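Local coordinates for protein prophenoloxidase b (PDB 3WKY) that is a type 3 copper protein of shrimp hemolymph, the precursor of a phenoloxidase that probably hydroxylates monophenols and oxidises o-diphenols, at residues 184-189 with 235-240; 478-483 with 576-581. All blocks are in the same frame, centred on the assembly; numbering follows the deposited sequence.

Contact 1. Residues 184-189 with 235-240; sequences HRVSYW and MERLSL
Leu240, Glu236 and Val186 bury the most surface where the start of helix 187-190, with Val186 at its N-cap position, meets the C-terminal end of helix 218-239, within the copper-containing domain of the hemocyanin family. Leu240 follows the last helical turn and directs CD1 at Val186, 3.6 Å from its CB; the same methyl meets the Tyr188 ring tip to tip, near the ring plane at CE1. Arg185, bent at chi2 and chi3, grips Leu240 O side-on with NE and NH2, the NH2 bond being shorter (2.8 Å) and straighter (160°) than the NE bond.

Glu236 has CG anti to the backbone N (chi1 -150°) and lies across Trp189. Its CG sits over the five-membered ring, 3.8 Å from the centroid, a CH-pi contact. The carboxylate then divides its oxygens: OE2 accepts from Tyr188 OH at 2.5 Å on its anti side, 22° out of the carboxylate plane, whereas a water donates to OE1 and accepts from Trp189 NE1, the NE1-to-water distance being 3.0 Å. Arg582 N supplies a further donor to OE1.

The Arg237 guanidinium brushes Val186 CG1 with NH1, but its polar partners are Lys243 O and Glu183. With a hydroxyl, a backbone N-H and a water all donating to this buried carboxylate, the geometry is consistent with an ionised Glu236.

Contact 2. Residues 478-483 with 576-581; sequences NFLEHP and RNLQVP. Unlike the reference sequence in segment 576-581: Arg576 (reference Gln). With NAG (2-acetamido-2-deoxy-beta-D-glucopyranose), chain F.
His482 is sandwiched between Arg576 and Val580 just past the end of strand 472-481, which belongs to the mixed sheet of the Ig-like hemocyanin domain. The Arg576 guanidinium stacks flat on one face, planes 6° apart and centres 4.0 Å apart, while Val580 CG2 makes a CH-pi contact over the opposite face. In the ring plane lies Arg576 O, which accepts a weak bond from His482 NE2 at 2.8 Å.

The stacked guanidinium is itself held at its edge. Its NH1 forms a salt bridge with Glu481 OE1 (2.8 Å) through the syn lone pair, leaving the anti lone pair for His482 N; NH2 donates to His482 O. Farther back in the strand, Asn577 ND2 reaches Leu480 O at 2.8 Å and 161°, and Leu578 CD2 packs on Leu480 CB.

A second shell fixes the charged groups: Lys453 of the adjacent strand pairs with Glu481 OE2, Asp484 pairs with Arg576 NH2, and the glycosylated Asn550 accepts from Arg576 NE. Gln579 NE2 bonds to Ser549 O. Arg576 NE comes within 3.6 Å of the sugar's O5, and one water joins Arg576 NH1 to Glu481 OE2, donating to that oxygen at 2.6 Å.

Both segments of contact 1 precede those of contact 2 in sequence, yet the centres of the two contacts lie only about 13 Å apart. One is in the copper-containing domain, the other in the Ig-like domain, and they meet directly: Glu236 OE2 is 3.4 Å from Leu480 CD2, and Trp189 CD1 packs on Leu578 CD2. Loop 576-581 and strand 472-481 both touch the helix ends of contact 1. Arg232 of helix 218-239 and Asp192 also hydrogen-bond to this loop. Each contact lies within one domain, and their direct packing joins the two domains; the side chain of Trp189 is about 12 Å from the copper-oxygen cluster.

Contact 1. Residues 184-189 with 235-240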
ATOM      1  N   HIS A 184     -13.468 -22.071  13.594  1.00 17.87           N
ATOM      2  CA  HIS A 184     -14.307 -22.531  14.696  1.00 18.89           C
ATOM      3  C   HIS A 184     -14.692 -24.008  14.553  1.00 20.01           C
ATOM      4  O   HIS A 184     -15.048 -24.638  15.552  1.00 20.43           O
ATOM      5  CB  HIS A 184     -15.553 -21.650  14.860  1.00 21.18           C
ATOM      6  CG  HIS A 184     -16.312 -21.919  16.119  1.00 24.75           C
ATOM      7  ND1 HIS A 184     -17.480 -22.651  16.139  1.00 30.55           N
ATOM      8  CD2 HIS A 184     -16.058 -21.578  17.406  1.00 25.03           C
ATOM      9  CE1 HIS A 184     -17.921 -22.737  17.383  1.00 30.60           C
ATOM     10  NE2 HIS A 184     -17.077 -22.098  18.171  1.00 28.49           N
ATOM     11  N   ARG A 185     -14.603 -24.555  13.336  1.00 18.02           N
ATOM     12  CA  ARG A 185     -14.929 -25.968  13.094  1.00 19.68           C
ATOM     13  C   ARG A 185     -14.038 -26.908  13.905  1.00 22.02           C
ATOM     14  O   ARG A 185     -14.416 -28.055  14.168  1.00 19.97           O
ATOM     15  CB  ARG A 185     -14.857 -26.351  11.594  1.00 21.74           C
ATOM     16  CG  ARG A 185     -15.949 -25.723  10.682  1.00 24.38           C
ATOM     17  CD  ARG A 185     -16.464 -26.703   9.581  1.00 20.78           C
ATOM     18  NE  ARG A 185     -15.470 -27.117   8.572  1.00 25.55           N
ATOM     19  CZ  ARG A 185     -15.068 -26.373   7.539  1.00 26.11           C
ATOM     20  NH1 ARG A 185     -15.529 -25.127   7.351  1.00 23.65           N
ATOM     21  NH2 ARG A 185     -14.179 -26.864   6.689  1.00 25.97           N
ATOM     22  N   VAL A 186     -12.858 -26.434  14.298  1.00 17.10           N
ATOM     23  CA  VAL A 186     -11.925 -27.283  15.042  1.00 17.88           C
ATOM     24  C   VAL A 186     -11.731 -26.769  16.480  1.00 18.10           C
ATOM     25  O   VAL A 186     -10.841 -27.207  17.213  1.00 17.62           O
ATOM     26  CB  VAL A 186     -10.609 -27.564  14.207  1.00 22.65           C
ATOM     27  CG1 VAL A 186      -9.857 -26.300  13.875  1.00 19.09           C
ATOM     28  CG2 VAL A 186      -9.695 -28.616  14.851  1.00 22.32           C
ATOM     29  N   SER A 187     -12.615 -25.871  16.906  1.00 16.46           N
ATOM     30  CA  SER A 187     -12.534 -25.339  18.260  0.51 17.23           C
ATOM     31  C   SER A 187     -12.768 -26.417  19.328  1.00 19.58           C
ATOM     32  O   SER A 187     -12.201 -26.335  20.413  1.00 19.24           O
ATOM     33  CB  SER A 187     -13.480 -24.146  18.465  0.51 20.49           C
ATOM     34  OG  SER A 187     -14.834 -24.551  18.509  0.51 23.05           O
ATOM     35  N   TYR A 188     -13.580 -27.434  19.027  1.00 20.61           N
ATOM     36  CA  TYR A 188     -13.794 -28.509  20.011  1.00 26.42           C
ATOM     37  C   TYR A 188     -12.472 -29.171  20.415  1.00 25.57           C
ATOM     38  O   TYR A 188     -12.302 -29.614  21.556  1.00 22.89           O
ATOM     39  CB  TYR A 188     -14.771 -29.580  19.492  1.00 23.53           C
ATOM     40  CG  TYR A 188     -14.182 -30.395  18.378  1.00 20.07           C
ATOM     41  CD1 TYR A 188     -14.284 -29.969  17.067  1.00 19.86           C
ATOM     42  CD2 TYR A 188     -13.500 -31.587  18.636  1.00 19.05           C
ATOM     43  CE1 TYR A 188     -13.734 -30.689  16.050  1.00 20.09           C
ATOM     44  CE2 TYR A 188     -12.949 -32.319  17.614  1.00 19.87           C
ATOM     45  CZ  TYR A 188     -13.073 -31.863  16.324  1.00 27.34           C
ATOM     46  OH  TYR A 188     -12.526 -32.570  15.289  1.00 24.91           O
ATOM     47  N   TRP A 189     -11.536 -29.233  19.472  1.00 17.63           N
ATOM     48  CA  TRP A 189     -10.267 -29.914  19.685  1.00 16.57           C
ATOM     49  C   TRP A 189      -9.284 -28.965  20.361  1.00 18.30           C
ATOM     50  O   TRP A 189      -8.672 -29.318  21.373  1.00 16.92           O
ATOM     51  CB  TRP A 189      -9.740 -30.416  18.339  1.00 15.47           C
ATOM     52  CG  TRP A 189      -8.697 -31.527  18.351  1.00 16.37           C
ATOM     53  CD1 TRP A 189      -8.933 -32.880  18.330  1.00 16.72           C
ATOM     54  CD2 TRP A 189      -7.267 -31.370  18.312  1.00 17.53           C
ATOM     55  NE1 TRP A 189      -7.734 -33.571  18.294  1.00 15.32           N
ATOM     56  CE2 TRP A 189      -6.699 -32.668  18.290  1.00 18.38           C
ATOM     57  CE3 TRP A 189      -6.410 -30.257  18.294  1.00 13.65           C
ATOM     58  CZ2 TRP A 189      -5.312 -32.883  18.260  1.00 14.37           C
ATOM     59  CZ3 TRP A 189      -5.041 -30.468  18.269  1.00 14.48           C
ATOM     60  CH2 TRP A 189      -4.504 -31.771  18.235  1.00 16.48           C
ATOM     61  N   MET A 235      -4.244 -33.376  11.168  1.00 14.57           N
ATOM     62  CA  MET A 235      -5.076 -34.509  10.819  1.00 16.03           C
ATOM     63  C   MET A 235      -6.527 -34.215  11.145  1.00 15.87           C
ATOM     64  O   MET A 235      -7.441 -34.637  10.433  1.00 17.56           O
ATOM     65  CB  MET A 235      -4.596 -35.774  11.539  1.00 19.29           C
ATOM     66  CG  MET A 235      -3.157 -36.075  11.232  1.00 16.12           C
ATOM     67  SD  MET A 235      -2.601 -37.663  11.888  1.00 17.98           S
ATOM     68  CE  MET A 235      -0.856 -37.308  11.864  1.00 17.30           C
ATOM     69  N   GLU A 236      -6.738 -33.463  12.216  1.00 16.95           N
ATOM     70  CA  GLU A 236      -8.075 -33.053  12.572  1.00 14.05           C
ATOM     71  C   GLU A 236      -8.605 -32.062  11.512  1.00 15.99           C
ATOM     72  O   GLU A 236      -9.778 -32.140  11.103  1.00 16.04           O
ATOM     73  CB  GLU A 236      -8.046 -32.432  13.978  1.00 20.15           C
ATOM     74  CG  GLU A 236      -9.306 -32.584  14.778  1.00 25.83           C
ATOM     75  CD  GLU A 236      -9.581 -34.006  15.275  1.00 19.14           C
ATOM     76  OE1 GLU A 236      -8.754 -34.946  15.092  1.00 20.66           O
ATOM     77  OE2 GLU A 236     -10.668 -34.172  15.855  1.00 22.97           O
ATOM     78  N   ARG A 237      -7.749 -31.145  11.053  1.00 17.30           N
ATOM     79  CA  ARG A 237      -8.169 -30.180  10.025  1.00 14.66           C
ATOM     80  C   ARG A 237      -8.565 -30.899   8.724  1.00 15.91           C
ATOM     81  O   ARG A 237      -9.614 -30.619   8.139  1.00 17.40           O
ATOM     82  CB  ARG A 237      -7.075 -29.138   9.765  1.00 16.70           C
ATOM     83  CG  ARG A 237      -6.768 -28.254  10.999  1.00 14.53           C
ATOM     84  CD  ARG A 237      -5.634 -27.254  10.723  1.00 15.56           C
ATOM     85  NE  ARG A 237      -6.052 -26.217   9.774  1.00 15.48           N
ATOM     86  CZ  ARG A 237      -6.700 -25.101  10.113  1.00 16.45           C
ATOM     87  NH1 ARG A 237      -7.031 -24.862  11.379  1.00 14.36           N
ATOM     88  NH2 ARG A 237      -7.046 -24.226   9.175  1.00 16.73           N
ATOM     89  N   LEU A 238      -7.726 -31.824   8.277  1.00 15.16           N
ATOM     90  CA  LEU A 238      -8.053 -32.606   7.078  1.00 19.18           C
ATOM     91  C   LEU A 238      -9.378 -33.359   7.253  1.00 20.71           C
ATOM     92  O   LEU A 238     -10.178 -33.447   6.311  1.00 19.80           O
ATOM     93  CB  LEU A 238      -6.909 -33.568   6.705  1.00 18.40           C
ATOM     94  CG  LEU A 238      -5.623 -32.889   6.206  1.00 21.89           C
ATOM     95  CD1 LEU A 238      -4.458 -33.878   6.130  1.00 17.82           C
ATOM     96  CD2 LEU A 238      -5.837 -32.230   4.840  1.00 20.52           C
ATOM     97  N   SER A 239      -9.619 -33.882   8.457  1.00 17.98           N
ATOM     98  CA  SER A 239     -10.878 -34.579   8.753  1.00 18.68           C
ATOM     99  C   SER A 239     -12.086 -33.673   8.594  1.00 20.52           C
ATOM    100  O   SER A 239     -13.204 -34.144   8.402  1.00 20.50           O
ATOM    101  CB  SER A 239     -10.882 -35.143  10.181  1.00 19.16           C
ATOM    102  OG  SER A 239      -9.854 -36.101  10.373  1.00 18.70           O
ATOM    103  N   LEU A 240     -11.863 -32.367   8.697  1.00 16.60           N
ATOM    104  CA  LEU A 240     -12.945 -31.401   8.708  1.00 17.67           C
ATOM    105  C   LEU A 240     -13.033 -30.617   7.391  1.00 18.79           C
ATOM    106  O   LEU A 240     -13.746 -29.609   7.307  1.00 20.26           O
ATOM    107  CB  LEU A 240     -12.719 -30.433   9.879  1.00 14.51           C
ATOM    108  CG  LEU A 240     -12.901 -31.055  11.265  1.00 21.72           C
ATOM    109  CD1 LEU A 240     -12.264 -30.178  12.356  1.00 19.21           C
ATOM    110  CD2 LEU A 240     -14.371 -31.221  11.541  1.00 18.49           C
TER
HETATM  111  O   HOH W   1      -8.396 -36.410  17.623  1.00 18.55           O

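Contact 2. Residues 478-483 with 576-581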
ATOM      1  N   ASN A 478     -19.337 -31.784  25.859  1.00 31.57           N
ATOM      2  CA  ASN A 478     -19.064 -32.843  24.893  1.00 30.75           C
ATOM      3  C   ASN A 478     -17.592 -32.917  24.517  1.00 31.61           C
ATOM      4  O   ASN A 478     -16.914 -31.893  24.433  1.00 28.32           O
ATOM      5  CB  ASN A 478     -19.915 -32.635  23.642  1.00 36.66           C
ATOM      6  CG  ASN A 478     -21.393 -32.808  23.919  1.00 45.20           C
ATOM      7  OD1 ASN A 478     -21.811 -33.820  24.482  1.00 43.85           O
ATOM      8  ND2 ASN A 478     -22.189 -31.813  23.542  1.00 50.23           N
ATOM      9  N   PHE A 479     -17.110 -34.133  24.288  1.00 23.90           N
ATOM     10  CA  PHE A 479     -15.712 -34.368  23.950  1.00 25.59           C
ATOM     11  C   PHE A 479     -15.650 -35.345  22.792  1.00 28.24           C
ATOM     12  O   PHE A 479     -16.479 -36.260  22.703  1.00 24.35           O
ATOM     13  CB  PHE A 479     -14.987 -35.031  25.125  1.00 27.70           C
ATOM     14  CG  PHE A 479     -14.839 -34.156  26.322  1.00 32.83           C
ATOM     15  CD1 PHE A 479     -15.904 -33.947  27.188  1.00 30.38           C
ATOM     16  CD2 PHE A 479     -13.622 -33.547  26.599  1.00 36.96           C
ATOM     17  CE1 PHE A 479     -15.768 -33.122  28.301  1.00 34.61           C
ATOM     18  CE2 PHE A 479     -13.475 -32.730  27.712  1.00 48.19           C
ATOM     19  CZ  PHE A 479     -14.551 -32.520  28.567  1.00 38.58           C
ATOM     20  N   LEU A 480     -14.657 -35.187  21.923  1.00 20.42           N
ATOM     21  CA  LEU A 480     -14.395 -36.232  20.941  1.00 19.95           C
ATOM     22  C   LEU A 480     -13.951 -37.459  21.729  1.00 17.32           C
ATOM     23  O   LEU A 480     -13.307 -37.324  22.773  1.00 22.06           O
ATOM     24  CB  LEU A 480     -13.285 -35.810  19.977  1.00 20.89           C
ATOM     25  CG  LEU A 480     -13.160 -36.741  18.778  1.00 20.84           C
ATOM     26  CD1 LEU A 480     -14.358 -36.507  17.879  1.00 23.12           C
ATOM     27  CD2 LEU A 480     -11.843 -36.567  18.025  1.00 22.37           C
ATOM     28  N   GLU A 481     -14.296 -38.651  21.235  1.00 18.70           N
ATOM     29  CA  GLU A 481     -13.937 -39.888  21.911  1.00 20.59           C
ATOM     30  C   GLU A 481     -13.802 -40.986  20.870  1.00 19.02           C
ATOM     31  O   GLU A 481     -14.159 -40.782  19.710  1.00 22.70           O
ATOM     32  CB  GLU A 481     -15.012 -40.269  22.942  1.00 26.94           C
ATOM     33  CG  GLU A 481     -14.650 -39.947  24.391  1.00 27.40           C
ATOM     34  CD  GLU A 481     -13.547 -40.843  24.939  1.00 27.38           C
ATOM     35  OE1 GLU A 481     -13.019 -41.704  24.188  1.00 28.50           O
ATOM     36  OE2 GLU A 481     -13.205 -40.691  26.134  1.00 29.94           O
ATOM     37  N   HIS A 482     -13.291 -42.146  21.279  1.00 23.34           N
ATOM     38  CA  HIS A 482     -13.126 -43.270  20.366  1.00 20.09           C
ATOM     39  C   HIS A 482     -13.224 -44.560  21.176  1.00 21.72           C
ATOM     40  O   HIS A 482     -12.902 -44.562  22.359  1.00 21.28           O
ATOM     41  CB  HIS A 482     -11.743 -43.205  19.711  1.00 21.93           C
ATOM     42  CG  HIS A 482     -10.617 -43.459  20.663  1.00 24.02           C
ATOM     43  ND1 HIS A 482     -10.110 -44.722  20.900  1.00 23.46           N
ATOM     44  CD2 HIS A 482      -9.915 -42.621  21.465  1.00 24.00           C
ATOM     45  CE1 HIS A 482      -9.137 -44.647  21.788  1.00 23.40           C
ATOM     46  NE2 HIS A 482      -9.000 -43.380  22.150  1.00 26.18           N
ATOM     47  N   PRO A 483     -13.675 -45.657  20.544  1.00 24.87           N
ATOM     48  CA  PRO A 483     -13.639 -46.986  21.183  1.00 23.67           C
ATOM     49  C   PRO A 483     -12.208 -47.475  21.373  1.00 25.77           C
ATOM     50  O   PRO A 483     -11.340 -47.092  20.578  1.00 26.90           O
ATOM     51  CB  PRO A 483     -14.333 -47.891  20.153  1.00 24.64           C
ATOM     52  CG  PRO A 483     -15.161 -46.976  19.318  1.00 26.58           C
ATOM     53  CD  PRO A 483     -14.398 -45.670  19.260  1.00 24.54           C
ATOM     54  N   ARG A 576      -6.403 -39.440  26.168  1.00 21.92           N
ATOM     55  CA  ARG A 576      -6.854 -40.702  25.588  1.00 21.50           C
ATOM     56  C   ARG A 576      -7.999 -40.458  24.614  1.00 18.78           C
ATOM     57  O   ARG A 576      -8.081 -41.112  23.569  1.00 21.99           O
ATOM     58  CB  ARG A 576      -7.271 -41.723  26.667  1.00 23.08           C
ATOM     59  CG  ARG A 576      -7.649 -43.088  26.065  1.00 28.07           C
ATOM     60  CD  ARG A 576      -8.722 -43.842  26.878  1.00 37.82           C
ATOM     61  NE  ARG A 576      -9.420 -44.837  26.057  1.00 37.82           N
ATOM     62  CZ  ARG A 576     -10.478 -44.568  25.287  1.00 43.23           C
ATOM     63  NH1 ARG A 576     -10.972 -43.333  25.234  1.00 33.37           N
ATOM     64  NH2 ARG A 576     -11.049 -45.531  24.568  1.00 33.56           N
ATOM     65  N   ASN A 577      -8.863 -39.496  24.936  1.00 18.73           N
ATOM     66  CA  ASN A 577     -10.023 -39.233  24.088  1.00 23.87           C
ATOM     67  C   ASN A 577      -9.658 -38.630  22.728  1.00 18.79           C
ATOM     68  O   ASN A 577     -10.466 -38.675  21.786  1.00 19.85           O
ATOM     69  CB  ASN A 577     -11.069 -38.378  24.812  1.00 19.14           C
ATOM     70  CG  ASN A 577     -10.630 -36.928  24.984  1.00 22.53           C
ATOM     71  OD1 ASN A 577      -9.747 -36.634  25.781  1.00 22.29           O
ATOM     72  ND2 ASN A 577     -11.255 -36.020  24.236  1.00 20.00           N
ATOM     73  N   LEU A 578      -8.441 -38.092  22.620  1.00 17.97           N
ATOM     74  CA  LEU A 578      -7.948 -37.559  21.335  1.00 17.33           C
ATOM     75  C   LEU A 578      -6.867 -38.443  20.733  1.00 19.91           C
ATOM     76  O   LEU A 578      -6.085 -38.010  19.886  1.00 18.10           O
ATOM     77  CB  LEU A 578      -7.427 -36.116  21.487  1.00 17.20           C
ATOM     78  CG  LEU A 578      -8.410 -35.097  22.063  1.00 16.47           C
ATOM     79  CD1 LEU A 578      -7.747 -33.705  22.131  1.00 18.19           C
ATOM     80  CD2 LEU A 578      -9.713 -35.026  21.250  1.00 17.49           C
ATOM     81  N   GLN A 579      -6.822 -39.702  21.159  1.00 19.53           N
ATOM     82  CA  GLN A 579      -5.798 -40.613  20.679  1.00 18.21           C
ATOM     83  C   GLN A 579      -5.961 -40.950  19.194  1.00 15.88           C
ATOM     84  O   GLN A 579      -4.986 -41.261  18.508  1.00 18.24           O
ATOM     85  CB  GLN A 579      -5.846 -41.891  21.515  1.00 19.46           C
ATOM     86  CG  GLN A 579      -4.834 -42.938  21.162  1.00 20.62           C
ATOM     87  CD  GLN A 579      -4.871 -44.052  22.189  1.00 30.94           C
ATOM     88  OE1 GLN A 579      -5.871 -44.199  22.905  1.00 22.14           O
ATOM     89  NE2 GLN A 579      -3.784 -44.820  22.294  1.00 21.43           N
ATOM     90  N   VAL A 580      -7.196 -40.895  18.704  1.00 17.90           N
ATOM     91  CA  VAL A 580      -7.493 -41.226  17.315  1.00 16.92           C
ATOM     92  C   VAL A 580      -7.941 -39.942  16.618  1.00 16.45           C
ATOM     93  O   VAL A 580      -8.830 -39.253  17.118  1.00 20.16           O
ATOM     94  CB  VAL A 580      -8.614 -42.297  17.250  1.00 21.01           C
ATOM     95  CG1 VAL A 580      -9.053 -42.578  15.796  1.00 19.61           C
ATOM     96  CG2 VAL A 580      -8.136 -43.599  17.939  1.00 19.12           C
ATOM     97  N   PRO A 581      -7.321 -39.606  15.474  1.00 19.99           N
ATOM     98  CA  PRO A 581      -7.816 -38.445  14.707  1.00 16.61           C
ATOM     99  C   PRO A 581      -9.298 -38.625  14.358  1.00 21.89           C
ATOM    100  O   PRO A 581      -9.752 -39.757  14.213  1.00 20.63           O
ATOM    101  CB  PRO A 581      -6.960 -38.476  13.436  1.00 17.63           C
ATOM    102  CG  PRO A 581      -5.665 -39.118  13.877  1.00 19.90           C
ATOM    103  CD  PRO A 581      -6.100 -40.188  14.882  1.00 20.14           C
TER
HETATM  104  C1  NAG F 704      -9.262 -47.831  28.435  1.00 41.01           C
HETATM  105  C2  NAG F 704     -10.040 -48.936  29.156  1.00 50.40           C
HETATM  106  C3  NAG F 704     -11.519 -48.574  29.195  1.00 47.97           C
HETATM  107  C4  NAG F 704     -11.694 -47.228  29.883  1.00 50.44           C
HETATM  108  C5  NAG F 704     -10.768 -46.169  29.289  1.00 49.65           C
HETATM  109  C6  NAG F 704     -10.761 -44.930  30.177  1.00 46.12           C
HETATM  110  C7  NAG F 704      -9.319 -51.254  29.272  1.00 57.44           C
HETATM  111  C8  NAG F 704      -9.629 -52.643  28.795  1.00 45.99           C
HETATM  112  N2  NAG F 704      -9.827 -50.246  28.558  1.00 52.02           N
HETATM  113  O3  NAG F 704     -12.247 -49.553  29.899  1.00 47.73           O
HETATM  114  O4  NAG F 704     -13.033 -46.799  29.759  1.00 55.76           O
HETATM  115  O5  NAG F 704      -9.435 -46.633  29.173  1.00 50.97           O
HETATM  116  O6  NAG F 704      -9.899 -45.167  31.269  1.00 54.48           O
HETATM  117  O7  NAG F 704      -8.626 -51.081  30.276  1.00 52.65           O
HETATM  118  O   HOH W   2     -10.993 -41.250  27.411  1.00 32.11           O